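Local atomic coordinates of extracellular sialidase/neuraminidase, putative (PDB entry 2XZI), a protein that hydrolyses terminal sialic acid linkages as a KDNase, acting on the deaminated sialic acid Kdn, whose alpha-anomer it binds. Residues Ala9-Glu14 / Trp372-Leu377; Phe15-Ser20 / Val71-Lys76; Ala42-Thr47 / Pro105-Asp110; Gln277-Arg282 / Ser339-Thr344. One frame throughout, in Å; residues are numbered along the deposited sequence.

Contact 1: residues Ala9-Glu14 / Trp372-Leu377; sequences APYHDE and WRRFNL
Asn376 holds CG between its own backbone N and carbonyl carbon (chi1 61°), and Tyr11 holds CG anti to its backbone N; with CG so placed, the Asn376 amide meets the backbone of Ala9-Tyr11 and the phenol meets Arg374. Asn376 ND2 donates to Ala9 O at 2.9 Å, the acceptor lying in the amide plane. Asn376 OD1 takes Tyr11 N at 2.8 Å from above its carbonyl plane, and it also caps Trp379 N of helix 377-381, so one side chain caps the helix and also bonds to the N-terminal chain. Arg374 NH2 donates almost straight (174°) to Tyr11 OH at 3.0 Å. The hydroxyl sits at the guanidinium edge, with ring and guanidinium nearly perpendicular; NH2 is also salt-bridged to Asp346, whereas the buried NE has no partner. On the other face of the sheet, His12 ND1 gives its proton to the syn lone pair of Glu14 OE1, 2.7 Å away and close to the imidazole plane. Arg373 NH1 makes a long salt bridge of 3.6 Å to Glu14 OE1. A water that accepts from Arg373 NH1 also lies 2.8 Å from Glu14 OE1. Glu14 CB covers a guanidinium face of Arg373, whose NH2 pairs with Glu335. Asp13 and Arg374 exchange two backbone hydrogen bonds, N to O, each 2.9 Å. The antiparallel pairing of the N-terminal strand 12-18 with the C-terminal strand 368-375 is the "Velcro" closure of a beta-propeller, as in the sialidase fold.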
# COMPACT_ATOMS: atom_id res chain seq x y z
N ALA A 9 9.37 -2.88 26.68
CA ALA A 9 9.98 -1.57 26.43
C ALA A 9 9.48 -1.05 25.07
O ALA A 9 9.57 -1.77 24.08
CB ALA A 9 11.51 -1.66 26.45
N PRO A 10 8.93 0.18 25.04
CA PRO A 10 8.52 0.77 23.77
C PRO A 10 9.71 0.89 22.83
O PRO A 10 10.83 1.20 23.26
CB PRO A 10 8.00 2.16 24.16
CG PRO A 10 7.79 2.10 25.62
CD PRO A 10 8.71 1.08 26.18
N TYR A 11 9.48 0.62 21.55
CA TYR A 11 10.52 0.69 20.53
C TYR A 11 9.97 1.47 19.34
O TYR A 11 8.86 1.21 18.89
CB TYR A 11 10.94 -0.73 20.11
CG TYR A 11 11.99 -0.81 19.03
CD1 TYR A 11 11.69 -0.47 17.71
CD2 TYR A 11 13.27 -1.27 19.31
CE1 TYR A 11 12.64 -0.55 16.70
CE2 TYR A 11 14.24 -1.35 18.32
CZ TYR A 11 13.91 -1.00 17.03
OH TYR A 11 14.87 -1.09 16.05
N HIS A 12 10.75 2.42 18.85
CA HIS A 12 10.45 3.01 17.55
C HIS A 12 11.73 3.52 16.92
O HIS A 12 12.63 4.02 17.59
CB HIS A 12 9.47 4.19 17.69
CG HIS A 12 10.09 5.41 18.30
ND1 HIS A 12 10.67 6.40 17.53
CD2 HIS A 12 10.22 5.80 19.59
CE1 HIS A 12 11.14 7.34 18.33
NE2 HIS A 12 10.88 7.00 19.58
N ASP A 13 11.78 3.41 15.60
CA ASP A 13 12.80 4.13 14.82
C ASP A 13 12.20 4.43 13.45
O ASP A 13 11.26 3.77 13.01
CB ASP A 13 14.11 3.34 14.71
CG ASP A 13 15.36 4.25 14.63
OD1 ASP A 13 15.26 5.45 14.28
OD2 ASP A 13 16.47 3.75 14.90
N GLU A 14 12.75 5.45 12.80
CA GLU A 14 12.14 5.95 11.60
C GLU A 14 13.17 6.71 10.79
O GLU A 14 14.04 7.40 11.34
CB GLU A 14 10.94 6.84 11.96
CG GLU A 14 11.24 7.96 12.95
CD GLU A 14 11.28 7.53 14.42
OE1 GLU A 14 10.56 6.59 14.81
OE2 GLU A 14 12.04 8.15 15.18
N TRP A 372 10.12 5.12 6.23
CA TRP A 372 10.02 3.79 6.83
C TRP A 372 10.04 3.89 8.35
O TRP A 372 10.90 4.55 8.94
CB TRP A 372 11.19 2.94 6.36
CG TRP A 372 11.43 1.64 7.05
CD1 TRP A 372 12.53 1.32 7.81
CD2 TRP A 372 10.60 0.47 7.02
NE1 TRP A 372 12.43 0.03 8.26
CE2 TRP A 372 11.27 -0.52 7.79
CE3 TRP A 372 9.36 0.15 6.43
CZ2 TRP A 372 10.75 -1.81 7.97
CZ3 TRP A 372 8.84 -1.13 6.62
CH2 TRP A 372 9.55 -2.09 7.38
N ARG A 373 9.09 3.21 8.99
CA ARG A 373 8.98 3.22 10.44
C ARG A 373 8.96 1.80 10.93
O ARG A 373 8.35 0.92 10.28
CB ARG A 373 7.69 3.87 10.87
CG ARG A 373 7.58 5.33 10.58
CD ARG A 373 6.27 5.91 11.12
NE ARG A 373 6.35 7.37 11.15
CZ ARG A 373 6.95 8.06 12.11
NH1 ARG A 373 7.52 7.45 13.14
NH2 ARG A 373 6.98 9.39 12.03
N ARG A 374 9.61 1.58 12.07
CA ARG A 374 9.42 0.38 12.86
C ARG A 374 8.96 0.79 14.24
O ARG A 374 9.52 1.72 14.83
CB ARG A 374 10.72 -0.42 12.96
CG ARG A 374 11.11 -1.07 11.66
CD ARG A 374 12.62 -1.38 11.54
NE ARG A 374 13.21 -1.83 12.79
CZ ARG A 374 13.13 -3.06 13.28
NH1 ARG A 374 12.49 -4.01 12.60
NH2 ARG A 374 13.67 -3.34 14.47
N PHE A 375 7.97 0.09 14.78
CA PHE A 375 7.56 0.32 16.16
C PHE A 375 6.93 -0.94 16.68
O PHE A 375 6.43 -1.75 15.90
CB PHE A 375 6.60 1.52 16.28
CG PHE A 375 5.49 1.52 15.26
CD1 PHE A 375 4.35 0.78 15.46
CD2 PHE A 375 5.58 2.29 14.10
CE1 PHE A 375 3.32 0.79 14.54
CE2 PHE A 375 4.55 2.31 13.17
CZ PHE A 375 3.41 1.55 13.40
N ASN A 376 6.97 -1.14 17.99
CA ASN A 376 6.30 -2.29 18.57
C ASN A 376 4.93 -1.95 19.14
O ASN A 376 4.51 -0.79 19.15
CB ASN A 376 7.18 -3.03 19.59
CG ASN A 376 7.58 -2.17 20.78
OD1 ASN A 376 7.22 -0.99 20.91
ND2 ASN A 376 8.36 -2.77 21.67
N LEU A 377 4.21 -2.98 19.55
CA LEU A 377 2.89 -2.80 20.12
C LEU A 377 2.97 -1.92 21.36
O LEU A 377 2.11 -1.06 21.57
CB LEU A 377 2.26 -4.15 20.47
CG LEU A 377 1.88 -5.05 19.30
CD1 LEU A 377 1.49 -6.40 19.87
CD2 LEU A 377 0.77 -4.44 18.44
O HOH W 1 8.56 4.75 14.18

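Contact 2: residues Phe15-Ser20 / Val71-Lys76; sequences FPLFRS and VYKRTK
Lys73 NZ donates to Leu17 O at 2.8 Å, the sole hydrogen bond between Phe15-Ser20 and Val71-Lys76. The ammonium arrives nearly in line with the carbonyl bond (C=O...N angle 164°), at the end of a chain extended beyond CG. A salt bridge to Asp27 supplies a second partner for the charge; the other oxygen of Asp27 accepts Arg19 N, so one carboxylate links the lysine to the backbone just past Leu17. Apolar packing runs beside this bond. Leu17 holds CG anti to the backbone N (chi1 -176°), 4.1 Å from Lys73 CD, and its CD1 touches that atom too, as the side chains slide past each other in opposite directions. Phe18 touches more loosely: its CE2 lies 4.2 Å from Lys73 CG and 4.3 Å from Val71 CG2, while Tyr72 C approaches the ring edge. Ala53 of the neighbouring strand 51-58 packs on both Leu17 and Phe18. Of aromatic interactions there is at most a weak one: Lys73 NZ stands 5.8 Å from the Phe18 centroid, a long cation-pi distance. Leu17 and Phe18 both face Ile370, a classic beta bulge in strand 12-18 at the place where the chain turns a corner. The contact is thus an interface between propeller blades: the outermost strand of the closing blade meets, by side-chain packing and one lysine-to-carbonyl bond, the blade that contains strands 37-45, 51-58 and 68-74.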
# COMPACT_ATOMS: atom_id res chain seq x y z
N PHE A 15 13.07 6.59 9.47
CA PHE A 15 13.94 7.31 8.55
C PHE A 15 13.37 7.29 7.14
O PHE A 15 12.60 6.39 6.80
CB PHE A 15 15.39 6.76 8.59
CG PHE A 15 15.52 5.27 8.41
CD1 PHE A 15 15.67 4.70 7.15
CD2 PHE A 15 15.55 4.45 9.52
CE1 PHE A 15 15.81 3.31 7.00
CE2 PHE A 15 15.68 3.06 9.39
CZ PHE A 15 15.80 2.49 8.12
N PRO A 16 13.75 8.26 6.30
CA PRO A 16 13.30 8.19 4.89
C PRO A 16 13.89 6.97 4.17
O PRO A 16 15.09 6.66 4.32
CB PRO A 16 13.83 9.49 4.27
CG PRO A 16 14.19 10.36 5.46
CD PRO A 16 14.58 9.45 6.56
N LEU A 17 13.04 6.26 3.43
CA LEU A 17 13.50 5.11 2.66
C LEU A 17 13.49 5.37 1.15
O LEU A 17 14.30 4.78 0.40
CB LEU A 17 12.69 3.85 3.01
CG LEU A 17 13.14 2.55 2.35
CD1 LEU A 17 14.59 2.24 2.75
CD2 LEU A 17 12.21 1.38 2.71
N PHE A 18 12.56 6.20 0.69
CA PHE A 18 12.54 6.60 -0.71
C PHE A 18 12.70 8.11 -0.72
O PHE A 18 11.81 8.84 -0.29
CB PHE A 18 11.24 6.15 -1.40
CG PHE A 18 11.10 4.65 -1.51
CD1 PHE A 18 10.53 3.91 -0.47
CD2 PHE A 18 11.51 3.97 -2.65
CE1 PHE A 18 10.39 2.54 -0.57
CE2 PHE A 18 11.38 2.59 -2.77
CZ PHE A 18 10.81 1.86 -1.73
N ARG A 19 13.88 8.55 -1.17
CA ARG A 19 14.33 9.93 -1.06
C ARG A 19 14.13 10.64 -2.38
O ARG A 19 14.73 10.28 -3.39
CB ARG A 19 15.81 9.93 -0.67
CG ARG A 19 16.08 9.27 0.68
CD ARG A 19 17.57 9.20 1.03
NE ARG A 19 18.11 10.54 1.31
CZ ARG A 19 18.12 11.13 2.50
NH1 ARG A 19 17.64 10.51 3.57
NH2 ARG A 19 18.61 12.36 2.62
N SER A 20 13.27 11.66 -2.35
CA SER A 20 12.91 12.43 -3.55
C SER A 20 14.09 13.24 -4.11
O SER A 20 15.12 13.42 -3.43
CB SER A 20 11.71 13.34 -3.25
OG SER A 20 11.83 13.93 -1.96
N VAL A 71 9.13 0.83 -8.61
CA VAL A 71 10.45 0.66 -8.02
C VAL A 71 10.37 -0.06 -6.68
O VAL A 71 9.28 -0.21 -6.12
CB VAL A 71 11.21 2.02 -7.90
CG1 VAL A 71 11.45 2.61 -9.31
CG2 VAL A 71 10.50 3.01 -6.96
N TYR A 72 11.50 -0.53 -6.17
CA TYR A 72 11.52 -1.23 -4.91
C TYR A 72 12.89 -1.22 -4.25
O TYR A 72 13.91 -0.94 -4.91
CB TYR A 72 11.01 -2.66 -5.07
CG TYR A 72 11.95 -3.65 -5.74
CD1 TYR A 72 12.17 -3.62 -7.11
CD2 TYR A 72 12.57 -4.65 -5.00
CE1 TYR A 72 13.00 -4.55 -7.72
CE2 TYR A 72 13.41 -5.59 -5.60
CZ TYR A 72 13.62 -5.54 -6.97
OH TYR A 72 14.44 -6.45 -7.60
N LYS A 73 12.90 -1.55 -2.96
CA LYS A 73 14.11 -1.87 -2.23
C LYS A 73 13.88 -3.10 -1.40
O LYS A 73 12.77 -3.35 -0.94
CB LYS A 73 14.49 -0.72 -1.29
CG LYS A 73 14.96 0.54 -1.98
CD LYS A 73 15.37 1.58 -0.96
CE LYS A 73 15.98 2.76 -1.68
NZ LYS A 73 16.62 3.71 -0.75
N ARG A 74 14.93 -3.89 -1.21
CA ARG A 74 14.88 -5.01 -0.28
C ARG A 74 15.84 -4.75 0.86
O ARG A 74 16.82 -4.02 0.70
CB ARG A 74 15.37 -6.30 -0.97
CG ARG A 74 14.84 -6.54 -2.38
CD ARG A 74 15.21 -7.96 -2.80
NE ARG A 74 16.66 -8.20 -2.75
CZ ARG A 74 17.23 -9.40 -2.71
NH1 ARG A 74 16.50 -10.50 -2.67
NH2 ARG A 74 18.56 -9.50 -2.67
N THR A 75 15.59 -5.38 2.00
CA THR A 75 16.63 -5.51 3.00
C THR A 75 17.76 -6.38 2.46
O THR A 75 17.53 -7.34 1.71
CB THR A 75 16.09 -6.01 4.35
OG1 THR A 75 15.44 -7.29 4.19
CG2 THR A 75 15.10 -5.00 4.90
N LYS A 76 18.99 -6.00 2.84
CA LYS A 76 20.20 -6.67 2.36
C LYS A 76 20.26 -8.13 2.77
O LYS A 76 20.72 -8.99 2.00
CB LYS A 76 21.44 -5.96 2.89
CG LYS A 76 21.73 -4.62 2.24
CD LYS A 76 22.96 -3.99 2.89
CE LYS A 76 23.30 -2.69 2.22
NZ LYS A 76 24.45 -2.05 2.92

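Contact 3: residues Ala42-Thr47 / Pro105-Asp110; sequences AVVRTT and PTPVVD
Ala42 and Val44 point toward Pro105, Pro107 and Val109 from a parallel strand, the arrangement of innermost strands in adjacent blades of a beta-propeller. Strands 42-45 and 105-109 run 10° apart with axes 6.9 Å from each other, and no hydrogen bond joins them: the interface is made of interdigitating small and apolar side chains. Ala42 CB fits between the two prolines. Ala42 CB lies 3.5 Å from Pro107 CD and, toward the start of the strand, 3.9 Å from Pro105 CB. Val44 then crosses Pro107 at a slant. Val44 CG1, anti to the carbonyl carbon (chi1 -68°), rests on the pyrrolidine ring with Pro107 CG 3.7 Å away, while Val44 CG2 turns to the next residue on that side and meets Val109 CG2 at 3.8 Å. One branch of Val44 therefore touches the proline and the other the valine. Pro105 and Pro107 both pack on Phe54 and Leu117, from the second strand of each blade. Having no N-H, the prolines can only accept through their carbonyls, and they pair with the backbone of Gly188 and Gly190. The Pro105 side chain comes within about 9 Å of a bound Kdn ligand, so the inner end of the interface approaches the sugar pocket. At its outer end the two methyls of Val109 part company: CG2 lies 3.5 Å from Arg45 O, and CG1 packs on Thr47 CG2 at 3.9 Å.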
# COMPACT_ATOMS: atom_id res chain seq x y z
N ALA A 42 4.02 0.11 -0.77
CA ALA A 42 3.54 -1.22 -0.41
C ALA A 42 4.70 -1.94 0.23
O ALA A 42 5.81 -1.84 -0.27
CB ALA A 42 3.09 -1.95 -1.64
N VAL A 43 4.45 -2.71 1.28
CA VAL A 43 5.53 -3.43 1.97
C VAL A 43 5.07 -4.81 2.42
O VAL A 43 3.93 -4.98 2.89
CB VAL A 43 6.10 -2.61 3.17
CG1 VAL A 43 5.07 -2.45 4.30
CG2 VAL A 43 7.42 -3.21 3.68
N VAL A 44 5.95 -5.79 2.23
CA VAL A 44 5.71 -7.14 2.73
C VAL A 44 6.97 -7.74 3.32
O VAL A 44 8.07 -7.42 2.91
CB VAL A 44 5.15 -8.10 1.65
CG1 VAL A 44 3.72 -7.69 1.24
CG2 VAL A 44 6.10 -8.21 0.45
N ARG A 45 6.79 -8.62 4.29
CA ARG A 45 7.86 -9.46 4.78
C ARG A 45 7.69 -10.83 4.13
O ARG A 45 6.59 -11.38 4.10
CB ARG A 45 7.76 -9.58 6.31
CG ARG A 45 8.89 -10.40 6.91
CD ARG A 45 8.54 -10.94 8.26
NE ARG A 45 7.85 -12.22 8.14
CZ ARG A 45 7.02 -12.72 9.05
NH1 ARG A 45 6.77 -12.04 10.17
NH2 ARG A 45 6.44 -13.89 8.84
N THR A 46 8.77 -11.36 3.58
CA THR A 46 8.69 -12.65 2.88
C THR A 46 8.81 -13.77 3.88
O THR A 46 9.04 -13.53 5.06
CB THR A 46 9.78 -12.79 1.83
OG1 THR A 46 11.03 -13.04 2.50
CG2 THR A 46 9.90 -11.55 0.94
N THR A 47 8.71 -15.02 3.43
CA THR A 47 8.79 -16.10 4.41
C THR A 47 10.20 -16.29 4.99
O THR A 47 10.37 -17.00 5.97
CB THR A 47 8.26 -17.44 3.90
OG1 THR A 47 9.17 -17.97 2.95
CG2 THR A 47 6.85 -17.29 3.30
N PRO A 105 1.15 -0.62 -6.53
CA PRO A 105 1.69 -1.91 -6.09
C PRO A 105 0.83 -2.58 -5.02
O PRO A 105 0.49 -1.96 -4.01
CB PRO A 105 3.07 -1.53 -5.51
CG PRO A 105 2.91 -0.10 -5.13
CD PRO A 105 2.06 0.49 -6.19
N THR A 106 0.47 -3.84 -5.26
CA THR A 106 -0.34 -4.62 -4.32
C THR A 106 0.24 -6.04 -4.22
O THR A 106 -0.20 -6.96 -4.92
CB THR A 106 -1.83 -4.63 -4.73
OG1 THR A 106 -2.24 -3.30 -5.03
CG2 THR A 106 -2.71 -5.17 -3.61
N PRO A 107 1.24 -6.20 -3.35
CA PRO A 107 1.95 -7.48 -3.19
C PRO A 107 1.24 -8.43 -2.24
O PRO A 107 0.53 -7.99 -1.32
CB PRO A 107 3.31 -7.05 -2.63
CG PRO A 107 2.98 -5.83 -1.82
CD PRO A 107 1.94 -5.11 -2.65
N VAL A 108 1.46 -9.74 -2.42
CA VAL A 108 1.08 -10.74 -1.44
C VAL A 108 2.12 -11.87 -1.49
O VAL A 108 2.48 -12.33 -2.57
CB VAL A 108 -0.37 -11.27 -1.66
CG1 VAL A 108 -0.56 -11.86 -3.06
CG2 VAL A 108 -0.79 -12.24 -0.53
N VAL A 109 2.55 -12.31 -0.32
CA VAL A 109 3.50 -13.39 -0.21
C VAL A 109 2.74 -14.70 -0.07
O VAL A 109 1.92 -14.87 0.82
CB VAL A 109 4.45 -13.19 0.99
CG1 VAL A 109 5.43 -14.39 1.09
CG2 VAL A 109 5.23 -11.86 0.89
N ASP A 110 3.01 -15.63 -0.99
CA ASP A 110 2.37 -16.95 -0.95
C ASP A 110 3.17 -17.95 -0.10
O ASP A 110 4.30 -17.66 0.28
CB ASP A 110 2.11 -17.49 -2.36
CG ASP A 110 0.83 -18.31 -2.46
OD1 ASP A 110 0.33 -18.81 -1.42
OD2 ASP A 110 0.32 -18.45 -3.59

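Contact 4: residues Gln277-Arg282 / Ser339-Thr344; sequences QGSVLR and SSMTKT
Innermost strands of adjacent propeller blades meet where Ser279, opening strand 279-284, touches Ser339 within strand 334-343, and Gln277 joins the interface through its amide. OE1 of Gln277 accepts Ser339 N at 2.8 Å and NE2 donates to Ser339 O, also at 2.8 Å, so the side-chain amide pairs with both polar groups of one residue as a neighbouring backbone would. NE2 has a further acceptor in Pro187 O. A bend at chi2 (-91°) turns CD off the line of the chain. Ser279 OG donates to Ser339 OG at 2.9 Å; the second hydroxyl passes its own proton to a water, which donates to Gln277 O, giving a short relay of buried polar groups. In this six-bladed sialidase propeller strands 279-282 and 339-343 run parallel, 10° apart, and the Gln277 side chain lies about 7 Å from a bound Kdn ligand and touches Glu229 of that pocket. Farther out the contact becomes apolar. Met341, bent at chi3, brings CE to 3.6 Å from Ser279 O and 4.1 Å from Leu281 CB. A second water bridges the strands between Val280 O and Met341 O. Leu281 CD1 faces Met341 O; its CD2 lies 3.7 Å from Thr342 C and also touches Lys343 CG. The aliphatic part of Lys343 runs past Arg282 O, with CE 3.6 Å from it, and its NZ bonds to Tyr283 O.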
# COMPACT_ATOMS: atom_id res chain seq x y z
N GLN A 277 -6.04 6.72 0.86
CA GLN A 277 -5.77 5.31 1.11
C GLN A 277 -5.38 5.08 2.59
O GLN A 277 -4.88 5.98 3.26
CB GLN A 277 -4.71 4.85 0.11
CG GLN A 277 -4.23 3.40 0.22
CD GLN A 277 -3.02 3.22 1.13
OE1 GLN A 277 -2.70 4.07 1.96
NE2 GLN A 277 -2.32 2.10 0.95
N GLY A 278 -5.65 3.88 3.09
CA GLY A 278 -5.20 3.45 4.40
C GLY A 278 -4.60 2.06 4.28
O GLY A 278 -4.50 1.51 3.16
N SER A 279 -4.22 1.48 5.43
CA SER A 279 -3.66 0.13 5.47
C SER A 279 -4.18 -0.60 6.71
O SER A 279 -4.53 0.03 7.72
CB SER A 279 -2.12 0.16 5.38
OG SER A 279 -1.54 0.95 6.41
N VAL A 280 -4.22 -1.93 6.62
CA VAL A 280 -4.74 -2.76 7.69
C VAL A 280 -3.87 -4.04 7.74
O VAL A 280 -3.33 -4.44 6.72
CB VAL A 280 -6.24 -3.11 7.46
CG1 VAL A 280 -6.42 -4.07 6.25
CG2 VAL A 280 -6.88 -3.67 8.74
N LEU A 281 -3.75 -4.64 8.93
CA LEU A 281 -2.82 -5.75 9.13
C LEU A 281 -3.32 -6.70 10.21
O LEU A 281 -3.67 -6.26 11.30
CB LEU A 281 -1.45 -5.20 9.54
CG LEU A 281 -0.35 -6.23 9.78
CD1 LEU A 281 0.05 -6.89 8.45
CD2 LEU A 281 0.89 -5.61 10.43
N ARG A 282 -3.36 -7.99 9.89
CA ARG A 282 -3.59 -9.01 10.90
C ARG A 282 -2.29 -9.22 11.66
O ARG A 282 -1.27 -9.63 11.07
CB ARG A 282 -4.03 -10.29 10.21
CG ARG A 282 -4.25 -11.49 11.12
CD ARG A 282 -4.72 -12.64 10.24
NE ARG A 282 -4.89 -13.89 10.97
CZ ARG A 282 -6.06 -14.39 11.36
NH1 ARG A 282 -7.21 -13.75 11.11
NH2 ARG A 282 -6.08 -15.55 12.02
N SER A 339 -0.18 4.67 3.05
CA SER A 339 0.66 3.89 3.95
C SER A 339 0.54 2.40 3.67
O SER A 339 -0.39 1.96 3.00
CB SER A 339 0.26 4.18 5.41
OG SER A 339 -1.05 3.69 5.65
N SER A 340 1.49 1.64 4.22
CA SER A 340 1.49 0.18 4.11
C SER A 340 2.16 -0.39 5.34
O SER A 340 3.15 0.16 5.82
CB SER A 340 2.23 -0.27 2.85
OG SER A 340 2.10 -1.66 2.63
N MET A 341 1.61 -1.48 5.87
CA MET A 341 2.20 -2.14 7.03
C MET A 341 2.47 -3.62 6.82
O MET A 341 1.73 -4.33 6.13
CB MET A 341 1.28 -2.03 8.26
CG MET A 341 1.02 -0.62 8.74
SD MET A 341 -0.04 -0.62 10.20
CE MET A 341 -1.63 -1.10 9.49
N THR A 342 3.52 -4.08 7.49
CA THR A 342 3.85 -5.50 7.59
C THR A 342 4.31 -5.82 9.02
O THR A 342 4.70 -4.93 9.78
CB THR A 342 4.93 -5.92 6.57
OG1 THR A 342 5.04 -7.36 6.56
CG2 THR A 342 6.28 -5.33 6.94
N LYS A 343 4.25 -7.10 9.39
CA LYS A 343 4.97 -7.55 10.56
C LYS A 343 6.40 -7.83 10.17
O LYS A 343 6.65 -8.38 9.09
CB LYS A 343 4.35 -8.83 11.11
CG LYS A 343 2.95 -8.66 11.62
CD LYS A 343 2.47 -9.90 12.34
CE LYS A 343 2.08 -10.99 11.36
NZ LYS A 343 1.35 -12.09 12.05
N THR A 344 7.35 -7.46 11.02
CA THR A 344 8.76 -7.77 10.79
C THR A 344 9.11 -9.07 11.50
O THR A 344 8.35 -9.55 12.35
CB THR A 344 9.70 -6.68 11.35
OG1 THR A 344 9.60 -6.65 12.78
CG2 THR A 344 9.34 -5.30 10.78
O HOH W 2 -2.69 5.90 5.00
O HOH W 3 -0.90 -3.14 5.94

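How the contacts relate
Contacts 1, 2 and 4 all reach the closing blade, strands 12-18, 368-375, 349-356 and 334-343. Contact 1 lies within it, joining the chain ends and enclosing the other three along the sequence. Contacts 2 and 4 connect this blade to its neighbours on either side, and contact 3 joins the next pair of blades. Contacts 2 and 3 alternate along the chain; contact 4 follows both. Contacts 3 and 4 lie near the propeller axis, centres 10 Å apart, and Val43 N probably bonds to Ser340 OG; contacts 1 and 2, 17 Å apart, share strand 12-18. Contact 1 thus closes the ring, and contacts 3 and 4 lie nearest the bound sugar.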